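Local coordinates for protein transcriptional regulator (TetR/AcrR family) (Bacillus halodurans, PDB 5GP9) that probably represses fatty acid degradation genes by binding their operator DNA as a TetR-family dimer, with a fatty acyl effector likely bound in its C-terminal domain, at residues G5-Y8 against D9-I12; V16-I19 against A20-Y24; L127-L130 against D131-L134; T165-M169 against K170-Y174. All coordinates share one frame; numbering follows the deposited sequence.

Contact 1: G5-Y8 against D9-I12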
loop_
_atom_site.group_PDB
_atom_site.type_symbol
_atom_site.label_atom_id
_atom_site.label_comp_id
_atom_site.label_asym_id
_atom_site.label_seq_id
_atom_site.Cartn_x
_atom_site.Cartn_y
_atom_site.Cartn_z
ATOM N N GLY A 5 -26.971 -10.813 14.683
ATOM C CA GLY A 5 -28.389 -10.518 14.639
ATOM C C GLY A 5 -28.854 -10.339 13.166
ATOM O O GLY A 5 -28.042 -10.037 12.285
ATOM N N PRO A 6 -30.170 -10.426 12.920
ATOM C CA PRO A 6 -30.647 -10.367 11.524
ATOM C C PRO A 6 -30.526 -9.076 10.761
ATOM O O PRO A 6 -30.780 -9.126 9.538
ATOM C CB PRO A 6 -32.120 -10.741 11.634
ATOM C CG PRO A 6 -32.367 -11.125 13.045
ATOM C CD PRO A 6 -31.317 -10.448 13.871
ATOM N N LYS A 7 -30.169 -7.947 11.421
ATOM C CA LYS A 7 -29.994 -6.624 10.761
ATOM C C LYS A 7 -28.526 -6.334 10.534
ATOM O O LYS A 7 -28.205 -5.290 10.022
ATOM C CB LYS A 7 -30.600 -5.447 11.528
ATOM C CG LYS A 7 -32.131 -5.591 11.612
ATOM C CD LYS A 7 -32.815 -4.457 12.309
ATOM C CE LYS A 7 -34.315 -4.820 12.403
ATOM N NZ LYS A 7 -35.027 -3.713 13.049
ATOM N N TYR A 8 -27.660 -7.258 10.915
ATOM C CA TYR A 8 -26.196 -7.110 10.721
ATOM C C TYR A 8 -25.846 -6.797 9.288
ATOM O O TYR A 8 -25.257 -5.740 8.999
ATOM C CB TYR A 8 -25.468 -8.358 11.219
ATOM C CG TYR A 8 -23.998 -8.314 10.955
ATOM C CD1 TYR A 8 -23.120 -7.645 11.848
ATOM C CD2 TYR A 8 -23.489 -8.876 9.773
ATOM C CE1 TYR A 8 -21.781 -7.567 11.589
ATOM C CE2 TYR A 8 -22.134 -8.810 9.497
ATOM C CZ TYR A 8 -21.293 -8.138 10.404
ATOM O OH TYR A 8 -19.947 -8.030 10.137
ATOM N N ASP A 9 -26.209 -7.696 8.367
ATOM C CA ASP A 9 -25.852 -7.482 6.992
ATOM C C ASP A 9 -26.412 -6.259 6.449
ATOM O O ASP A 9 -25.726 -5.568 5.712
ATOM C CB ASP A 9 -26.307 -8.641 6.130
ATOM C CG ASP A 9 -25.550 -9.880 6.415
ATOM O OD1 ASP A 9 -24.339 -9.870 6.168
ATOM O OD2 ASP A 9 -26.149 -10.881 6.917
ATOM N N GLN A 10 -27.679 -5.902 6.726
ATOM C CA GLN A 10 -28.170 -4.695 6.102
ATOM C C GLN A 10 -27.411 -3.438 6.621
ATOM O O GLN A 10 -27.252 -2.512 5.881
ATOM C CB GLN A 10 -29.723 -4.507 6.186
ATOM C CG GLN A 10 -30.265 -3.989 7.456
ATOM C CD GLN A 10 -31.758 -4.373 7.688
ATOM O OE1 GLN A 10 -32.070 -5.534 7.881
ATOM N NE2 GLN A 10 -32.609 -3.447 7.539
ATOM N N ILE A 11 -27.001 -3.411 7.886
ATOM C CA ILE A 11 -26.277 -2.241 8.381
ATOM C C ILE A 11 -24.874 -2.137 7.739
ATOM O O ILE A 11 -24.508 -1.069 7.216
ATOM C CB ILE A 11 -26.179 -2.246 9.922
ATOM C CG1 ILE A 11 -27.582 -2.058 10.504
ATOM C CG2 ILE A 11 -25.318 -1.129 10.415
ATOM C CD1 ILE A 11 -27.626 -2.556 11.944
ATOM N N ILE A 12 -24.149 -3.246 7.753
ATOM C CA ILE A 12 -22.773 -3.256 7.188
ATOM C C ILE A 12 -22.841 -3.016 5.691
ATOM O O ILE A 12 -22.031 -2.266 5.155
ATOM C CB ILE A 12 -21.969 -4.479 7.568
ATOM C CG1 ILE A 12 -22.552 -5.720 6.995
ATOM C CG2 ILE A 12 -21.692 -4.463 9.057
ATOM C CD1 ILE A 12 -21.408 -6.642 6.594
HETATM O O HOH W 1 -29.707 -7.781 7.390
HETATM O O HOH W 2 -27.711 -10.012 8.923
#
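Tyr8 and Ile12 meet one helical turn apart in a local contact at the start of helix 8-26, the first helix of the TetR-type DNA-binding domain. A type I turn from Gly5 to Tyr8 leads into the helix, and its first regular bonds follow: Ile11 N to Lys7 O and Ile12 N to Tyr8 O (3.0 Å), the latter almost straight at 178°. CG of Tyr8 lies anti to the backbone N (chi1 176°), which turns the ring across Ile12 at a slant. There Ile12 CG2 sits over one ring face, 4.2 Å from the centroid in a CH-pi contact, while Ile12 CD1 reaches Tyr8 CE2 at 3.7 Å. Leu57, Glu60 and Phe47 pack around this pair. On another side, Gln10 runs alongside Lys7, its OE1 3.7 Å from Lys7 CG, and its NE2 is bonded to Ala36 O. Two waters serve the first turn: one joins Pro6 O to Gln10 N, 2.8 Å from each, the other accepts from Asp9 N and lies 2.7 Å from Asp9 OD2. The amides of Asp9 and Gln10, ahead of the regular i to i+4 ladder, are thus satisfied by solvent, while the apolar side of the turn faces the interior.

Contact 2: V16-I19 against A20-Y24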
loop_
_atom_site.group_PDB
_atom_site.type_symbol
_atom_site.label_atom_id
_atom_site.label_comp_id
_atom_site.label_asym_id
_atom_site.label_seq_id
_atom_site.Cartn_x
_atom_site.Cartn_y
_atom_site.Cartn_z
ATOM N N VAL A 16 -20.951 0.141 3.836
ATOM C CA VAL A 16 -20.017 0.069 2.708
ATOM C C VAL A 16 -20.445 1.093 1.650
ATOM O O VAL A 16 -19.653 1.898 1.142
ATOM C CB VAL A 16 -19.904 -1.344 2.135
ATOM C CG1 VAL A 16 -19.184 -1.361 0.756
ATOM C CG2 VAL A 16 -19.229 -2.259 3.094
ATOM N N GLN A 17 -21.759 1.160 1.394
ATOM C CA GLN A 17 -22.283 2.083 0.414
ATOM C C GLN A 17 -22.046 3.528 0.791
ATOM O O GLN A 17 -21.531 4.294 -0.003
ATOM C CB GLN A 17 -23.769 1.822 0.185
ATOM C CG GLN A 17 -24.308 2.789 -0.847
ATOM C CD GLN A 17 -25.768 2.592 -1.087
ATOM O OE1 GLN A 17 -26.195 1.563 -1.649
ATOM N NE2 GLN A 17 -26.564 3.567 -0.612
ATOM N N VAL A 18 -22.347 3.889 2.021
ATOM C CA VAL A 18 -22.232 5.248 2.458
ATOM C C VAL A 18 -20.778 5.731 2.531
ATOM O O VAL A 18 -20.445 6.854 2.111
ATOM C CB VAL A 18 -22.922 5.414 3.815
ATOM C CG1 VAL A 18 -22.596 6.754 4.461
ATOM C CG2 VAL A 18 -24.413 5.230 3.610
ATOM N N ILE A 19 -19.931 4.851 3.022
ATOM C CA ILE A 19 -18.513 5.149 3.138
ATOM C C ILE A 19 -17.904 5.258 1.774
ATOM O O ILE A 19 -17.100 6.157 1.552
ATOM C CB ILE A 19 -17.757 4.180 4.049
ATOM C CG1 ILE A 19 -18.232 4.246 5.515
ATOM C CG2 ILE A 19 -16.245 4.361 3.964
ATOM C CD1 ILE A 19 -17.753 3.129 6.426
ATOM N N ALA A 20 -18.282 4.408 0.843
ATOM C CA ALA A 20 -17.704 4.458 -0.499
ATOM C C ALA A 20 -18.168 5.755 -1.175
ATOM O O ALA A 20 -17.398 6.473 -1.790
ATOM C CB ALA A 20 -18.138 3.283 -1.303
ATOM N N GLU A 21 -19.435 6.085 -1.000
ATOM C CA GLU A 21 -20.018 7.178 -1.777
ATOM C C GLU A 21 -19.604 8.535 -1.303
ATOM O O GLU A 21 -19.392 9.420 -2.132
ATOM C CB GLU A 21 -21.545 7.106 -1.758
ATOM C CG GLU A 21 -22.112 6.116 -2.779
ATOM C CD GLU A 21 -23.648 6.091 -2.789
ATOM O OE1 GLU A 21 -24.276 7.105 -2.348
ATOM O OE2 GLU A 21 -24.228 5.067 -3.237
ATOM N N HIS A 22 -19.592 8.746 0.001
ATOM C CA HIS A 22 -19.310 10.035 0.606
ATOM C C HIS A 22 -18.015 10.096 1.356
ATOM O O HIS A 22 -17.644 11.157 1.851
ATOM C CB HIS A 22 -20.460 10.424 1.563
ATOM C CG HIS A 22 -21.790 10.520 0.873
ATOM N ND1 HIS A 22 -22.918 9.871 1.320
ATOM C CD2 HIS A 22 -22.140 11.136 -0.284
ATOM C CE1 HIS A 22 -23.906 10.076 0.465
ATOM N NE2 HIS A 22 -23.465 10.852 -0.506
ATOM N N GLY A 23 -17.334 8.963 1.502
ATOM C CA GLY A 23 -16.052 8.929 2.128
ATOM C C GLY A 23 -16.265 8.806 3.558
ATOM O O GLY A 23 -17.357 9.143 4.058
ATOM N N TYR A 24 -15.238 8.330 4.257
ATOM C CA TYR A 24 -15.355 7.898 5.638
ATOM C C TYR A 24 -15.664 9.025 6.597
ATOM O O TYR A 24 -16.447 8.849 7.556
ATOM C CB TYR A 24 -14.111 7.187 6.135
ATOM C CG TYR A 24 -14.110 6.786 7.633
ATOM C CD1 TYR A 24 -14.895 5.773 8.111
ATOM C CD2 TYR A 24 -13.270 7.421 8.550
ATOM C CE1 TYR A 24 -14.878 5.404 9.428
ATOM C CE2 TYR A 24 -13.244 7.046 9.882
ATOM C CZ TYR A 24 -14.058 6.058 10.312
ATOM O OH TYR A 24 -14.064 5.690 11.615
#
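Glu21 N donates to Gln17 O at 2.9 Å, one of a run of i to i+4 bonds that also joins Ala20 N to Val16 O and His22 N to Val18 O (3.0 Å). The series weakens at Gly23, whose positive phi suits glycine and whose N reaches Ile19 O at 2.8 Å but with an angle of only 128°. Gln17 CG stands anti to the backbone N (chi1 -180°) and Glu21 CG lies beside its own N, so the two extended side chains run together, amide and carboxylate planes 6° apart. The touch is made by Glu21 OE2 against the methylene Gln17 CG at 3.3 Å. All this lies on the later turns of helix 8-26, which precedes the predicted helix-turn-helix in this TetR-type domain. Farther out, Ile19 CG2 packs on Tyr24 CB at 4.2 Å, and Ile19 CD1 approaches the edge of the tyrosine ring. Ile19 also touches Leu54 of helix 50-74 and Val103 of helix 98-107, so this residue joins the DNA-binding domain to the C-terminal part. Tyr24 N is bonded to Glu107, and Lys50 makes a cation-pi contact with the Tyr24 ring. Val18 instead packs on Ile32 and Ala35 of helix 29-36.

Contact 3: L127-L130 against D131-L134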
loop_
_atom_site.group_PDB
_atom_site.type_symbol
_atom_site.label_atom_id
_atom_site.label_comp_id
_atom_site.label_asym_id
_atom_site.label_seq_id
_atom_site.Cartn_x
_atom_site.Cartn_y
_atom_site.Cartn_z
ATOM N N LEU A 127 -2.547 -12.638 5.737
ATOM C CA LEU A 127 -1.060 -12.795 5.739
ATOM C C LEU A 127 -0.602 -14.154 6.256
ATOM O O LEU A 127 0.248 -14.707 5.667
ATOM C CB LEU A 127 -0.325 -11.650 6.453
ATOM C CG LEU A 127 -0.682 -10.211 6.007
ATOM C CD1 LEU A 127 0.048 -9.118 6.824
ATOM C CD2 LEU A 127 -0.447 -10.045 4.512
ATOM N N ASN A 128 -1.232 -14.709 7.300
ATOM C CA ASN A 128 -0.917 -16.095 7.757
ATOM C C ASN A 128 -1.234 -17.179 6.740
ATOM O O ASN A 128 -0.483 -18.134 6.576
ATOM C CB ASN A 128 -1.657 -16.403 9.056
ATOM C CG ASN A 128 -1.167 -15.574 10.240
ATOM O OD1 ASN A 128 -0.130 -14.914 10.205
ATOM N ND2 ASN A 128 -1.975 -15.591 11.307
ATOM N N LEU A 129 -2.313 -17.013 5.994
ATOM C CA LEU A 129 -2.621 -17.880 4.885
ATOM C C LEU A 129 -1.566 -17.821 3.798
ATOM O O LEU A 129 -1.136 -18.822 3.284
ATOM C CB LEU A 129 -4.006 -17.530 4.278
ATOM C CG LEU A 129 -4.348 -18.392 3.080
ATOM C CD1 LEU A 129 -4.419 -19.861 3.508
ATOM C CD2 LEU A 129 -5.651 -17.901 2.477
ATOM N N LEU A 130 -1.168 -16.616 3.423
ATOM C CA LEU A 130 -0.047 -16.440 2.510
ATOM C C LEU A 130 1.220 -17.216 3.011
ATOM O O LEU A 130 1.859 -17.939 2.285
ATOM C CB LEU A 130 0.295 -14.954 2.323
ATOM C CG LEU A 130 -0.437 -14.164 1.226
ATOM C CD1 LEU A 130 -0.013 -12.708 1.207
ATOM C CD2 LEU A 130 -0.228 -14.710 -0.178
ATOM N N ASP A 131 1.541 -17.051 4.282
ATOM C CA ASP A 131 2.711 -17.738 4.886
ATOM C C ASP A 131 2.616 -19.280 4.795
ATOM O O ASP A 131 3.609 -19.940 4.337
ATOM C CB ASP A 131 2.880 -17.333 6.350
ATOM C CG ASP A 131 3.315 -15.901 6.535
ATOM O OD1 ASP A 131 3.673 -15.171 5.555
ATOM O OD2 ASP A 131 3.305 -15.480 7.683
ATOM N N GLU A 132 1.422 -19.799 5.057
ATOM C CA GLU A 132 1.199 -21.236 4.893
ATOM C C GLU A 132 1.459 -21.710 3.484
ATOM O O GLU A 132 2.099 -22.747 3.292
ATOM C CB GLU A 132 -0.207 -21.671 5.292
ATOM C CG GLU A 132 -0.637 -21.358 6.729
ATOM C CD GLU A 132 -2.090 -21.749 6.985
ATOM O OE1 GLU A 132 -2.582 -21.399 8.065
ATOM O OE2 GLU A 132 -2.760 -22.401 6.112
ATOM N N LEU A 133 0.961 -20.978 2.486
ATOM C CA LEU A 133 1.216 -21.296 1.107
ATOM C C LEU A 133 2.688 -21.313 0.704
ATOM O O LEU A 133 3.160 -22.191 -0.056
ATOM C CB LEU A 133 0.455 -20.336 0.213
ATOM C CG LEU A 133 0.541 -20.652 -1.250
ATOM C CD1 LEU A 133 -0.021 -22.042 -1.538
ATOM C CD2 LEU A 133 -0.176 -19.574 -2.076
ATOM N N LEU A 134 3.398 -20.313 1.189
ATOM C CA LEU A 134 4.776 -20.195 0.915
ATOM C C LEU A 134 5.595 -21.350 1.555
ATOM O O LEU A 134 6.566 -21.826 0.941
ATOM C CB LEU A 134 5.278 -18.860 1.438
ATOM C CG LEU A 134 4.798 -17.701 0.545
ATOM C CD1 LEU A 134 4.992 -16.416 1.315
ATOM C CD2 LEU A 134 5.607 -17.604 -0.714
HETATM O O HOH W 3 1.775 -13.316 8.423
HETATM O O HOH W 4 2.382 -16.829 9.748
#
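Leu130 and Asp131, with Glu132 following, carry most of this one-turn contact in the middle of helix 113-139. Leu130 contributes mainly through its backbone: its O accepts from Leu134 N at 3.0 Å, and Leu134 CG lies 3.4 Å from the same oxygen. Its isobutyl group goes the other way, to Leu86 and Ile156, within the helical bundle of the C-terminal domain. Asp131 N donates to Leu127 O at 3.0 Å. Because Asp131 CG stands anti to its own carbonyl carbon (chi1 -69°), the carboxylate folds back along the preceding turn, with CG 3.4 Å from Leu127 O. Two waters then span Asp131 OD2 and Asn128 OD1, each donating to both; their distances to OD2 are 2.8 and 2.6 Å. OD1 of Asp131 is held by a salt bridge to Arg153 on helix 149-169. Glu132 N bonds to Asn128 O at 3.0 Å, and its extended side chain crosses that of Leu129 at about a right angle, OE2 lying 4.0 Å from Leu129 CD1. That oxygen forms a salt bridge with Arg70 of helix 50-74 and also bonds a glycerol, probably from the crystallisation liquor. Each acid therefore pairs with an arginine on a different helix; these opposite charges would be expected to stabilise both carboxylates in their ionised form, and the two waters probably help to hold the rotation of the Asp131 carboxylate.

Contact 4: T165-M169 against K170-Y174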
loop_
_atom_site.group_PDB
_atom_site.type_symbol
_atom_site.label_atom_id
_atom_site.label_comp_id
_atom_site.label_asym_id
_atom_site.label_seq_id
_atom_site.Cartn_x
_atom_site.Cartn_y
_atom_site.Cartn_z
ATOM N N THR A 165 -5.348 -1.162 -5.957
ATOM C CA THR A 165 -5.448 0.270 -5.747
ATOM C C THR A 165 -5.419 1.053 -7.018
ATOM O O THR A 165 -6.169 2.037 -7.194
ATOM C CB THR A 165 -4.437 0.787 -4.742
ATOM O OG1 THR A 165 -4.796 0.244 -3.483
ATOM C CG2 THR A 165 -4.424 2.255 -4.658
ATOM N N ASN A 166 -4.561 0.645 -7.945
ATOM C CA ASN A 166 -4.489 1.342 -9.178
ATOM C C ASN A 166 -5.800 1.241 -10.014
ATOM O O ASN A 166 -6.186 2.230 -10.632
ATOM C CB ASN A 166 -3.237 0.910 -9.936
ATOM C CG ASN A 166 -2.015 1.724 -9.455
ATOM O OD1 ASN A 166 -1.809 2.866 -9.898
ATOM N ND2 ASN A 166 -1.272 1.200 -8.489
ATOM N N TRP A 167 -6.468 0.107 -9.911
ATOM C CA TRP A 167 -7.727 -0.168 -10.613
ATOM C C TRP A 167 -8.813 0.714 -9.992
ATOM O O TRP A 167 -9.551 1.428 -10.679
ATOM C CB TRP A 167 -8.014 -1.616 -10.494
ATOM C CG TRP A 167 -9.386 -2.136 -10.785
ATOM C CD1 TRP A 167 -9.983 -2.335 -12.048
ATOM C CD2 TRP A 167 -10.343 -2.545 -9.825
ATOM N NE1 TRP A 167 -11.237 -2.838 -11.890
ATOM C CE2 TRP A 167 -11.496 -2.982 -10.541
ATOM C CE3 TRP A 167 -10.335 -2.632 -8.408
ATOM C CZ2 TRP A 167 -12.608 -3.481 -9.900
ATOM C CZ3 TRP A 167 -11.438 -3.157 -7.769
ATOM C CH2 TRP A 167 -12.552 -3.597 -8.495
ATOM N N VAL A 168 -8.856 0.768 -8.653
ATOM C CA VAL A 168 -9.761 1.706 -7.942
ATOM C C VAL A 168 -9.518 3.177 -8.273
ATOM O O VAL A 168 -10.494 3.912 -8.491
ATOM C CB VAL A 168 -9.771 1.473 -6.423
ATOM C CG1 VAL A 168 -10.473 2.610 -5.690
ATOM C CG2 VAL A 168 -10.384 0.157 -6.056
ATOM N N MET A 169 -8.277 3.624 -8.421
ATOM C CA MET A 169 -7.958 4.983 -8.776
ATOM C C MET A 169 -8.344 5.262 -10.205
ATOM O O MET A 169 -8.531 6.417 -10.519
ATOM C CB MET A 169 -6.492 5.360 -8.586
ATOM C CG MET A 169 -5.926 5.257 -7.188
ATOM S SD MET A 169 -4.100 4.900 -7.267
ATOM C CE MET A 169 -3.395 6.008 -8.522
ATOM N N LYS A 170 -8.557 4.240 -10.999
ATOM C CA LYS A 170 -9.071 4.363 -12.385
ATOM C C LYS A 170 -10.565 3.998 -12.483
ATOM O O LYS A 170 -11.092 3.529 -13.526
ATOM C CB LYS A 170 -8.197 3.525 -13.316
ATOM C CG LYS A 170 -6.756 4.005 -13.484
ATOM C CD LYS A 170 -6.636 5.414 -14.049
ATOM C CE LYS A 170 -5.197 5.902 -14.155
ATOM N NZ LYS A 170 -5.231 7.365 -14.419
ATOM N N ASP A 171 -11.294 4.257 -11.382
ATOM C CA ASP A 171 -12.736 4.073 -11.339
ATOM C C ASP A 171 -13.217 2.734 -11.648
ATOM O O ASP A 171 -14.339 2.571 -12.161
ATOM C CB ASP A 171 -13.459 5.131 -12.245
ATOM C CG ASP A 171 -13.231 6.542 -11.768
ATOM O OD1 ASP A 171 -13.428 6.786 -10.589
ATOM O OD2 ASP A 171 -12.806 7.419 -12.524
ATOM N N CYS A 172 -12.384 1.727 -11.377
ATOM C CA CYS A 172 -12.687 0.314 -11.612
ATOM C C CYS A 172 -13.156 0.022 -13.027
ATOM O O CYS A 172 -13.962 -0.845 -13.203
ATOM C CB CYS A 172 -13.701 -0.208 -10.594
ATOM S SG CYS A 172 -13.273 0.059 -8.846
ATOM N N LYS A 173 -12.655 0.750 -14.018
ATOM C CA LYS A 173 -13.284 0.744 -15.384
ATOM C C LYS A 173 -12.893 -0.437 -16.275
ATOM O O LYS A 173 -13.571 -0.734 -17.259
ATOM C CB LYS A 173 -12.970 2.028 -16.129
ATOM C CG LYS A 173 -11.533 2.183 -16.609
ATOM C CD LYS A 173 -11.368 3.272 -17.619
ATOM C CE LYS A 173 -11.679 4.657 -17.121
ATOM N NZ LYS A 173 -10.554 5.228 -16.358
ATOM N N TYR A 174 -11.780 -1.097 -15.945
ATOM C CA TYR A 174 -11.351 -2.290 -16.623
ATOM C C TYR A 174 -11.526 -3.517 -15.757
ATOM O O TYR A 174 -11.804 -3.425 -14.549
ATOM C CB TYR A 174 -9.949 -2.129 -17.100
ATOM C CG TYR A 174 -8.883 -1.784 -16.036
ATOM C CD1 TYR A 174 -8.597 -0.485 -15.752
ATOM C CD2 TYR A 174 -8.192 -2.782 -15.364
ATOM C CE1 TYR A 174 -7.663 -0.138 -14.823
ATOM C CE2 TYR A 174 -7.210 -2.444 -14.423
ATOM C CZ TYR A 174 -6.997 -1.126 -14.143
ATOM O OH TYR A 174 -6.037 -0.685 -13.262
HETATM O O HOH W 5 -4.767 1.513 -13.373
#
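Asn166 meets the following loop through its carbonyl, as helix 149-169 ends: its O accepts a weak bond from Lys170 N, and a water 2.5 Å from Tyr174 OH joins it weakly to that hydroxyl. Trp167 then makes the centre of the contact. Its O takes Cys172 N at 2.9 Å, the donor lying above the carbonyl plane, while its indole NE1 donates to Tyr174 O at 2.8 Å, with this oxygen near the ring plane. Over one indole face stands Cys172 SG, 3.6 Å from the six-membered-ring centroid and only 7° off the normal, a sulfur-aromatic contact; Cys172 CA makes a CH-pi contact with the five-membered ring. Tyr174 CG lies between its backbone N and carbonyl carbon (chi1 57°), which folds the ring back over Trp167. The pair is edge-to-face (T-shaped), the centroid of the Trp167 five-membered ring 4.9 Å from that of Tyr174 and the planes at 74°. Val168 O accepts Asp171 N at 3.0 Å; with the Cys172 to Trp167 bond this is a Schellman motif, Asp171 having the positive phi it requires. Val168 CG2 also touches Cys172 SG at 4.0 Å. Met169 packs on Asn120 of the second subunit, and Tyr174 on Arg150 of that chain. Within the chain, helix 98-107 lies against this helix end: His98 meets Trp167 edge-to-face and touches Cys172, while Ala101 packs on both Trp167 and Val168.

Along the chain the four contacts come in series. Contacts 1 and 2 share helix 8-26 of the DNA-binding domain, with centres about 17 Å apart, whereas contacts 3 and 4 lie on the successive helices 113-139 and 149-169 of the C-terminal domain, centres about 27 Å apart. Contact 3 sits across the chain's centre from each of the others, its centre about 31 Å from those of contacts 1 and 2. Contacts 2 and 4 come closer, with centres about 16 Å and nearest atoms about 9 Å apart, and both pack on helix 98-107. This helix therefore links the DNA-binding domain to the domain holding palmitic acid, a plausible route from effector binding to operator recognition.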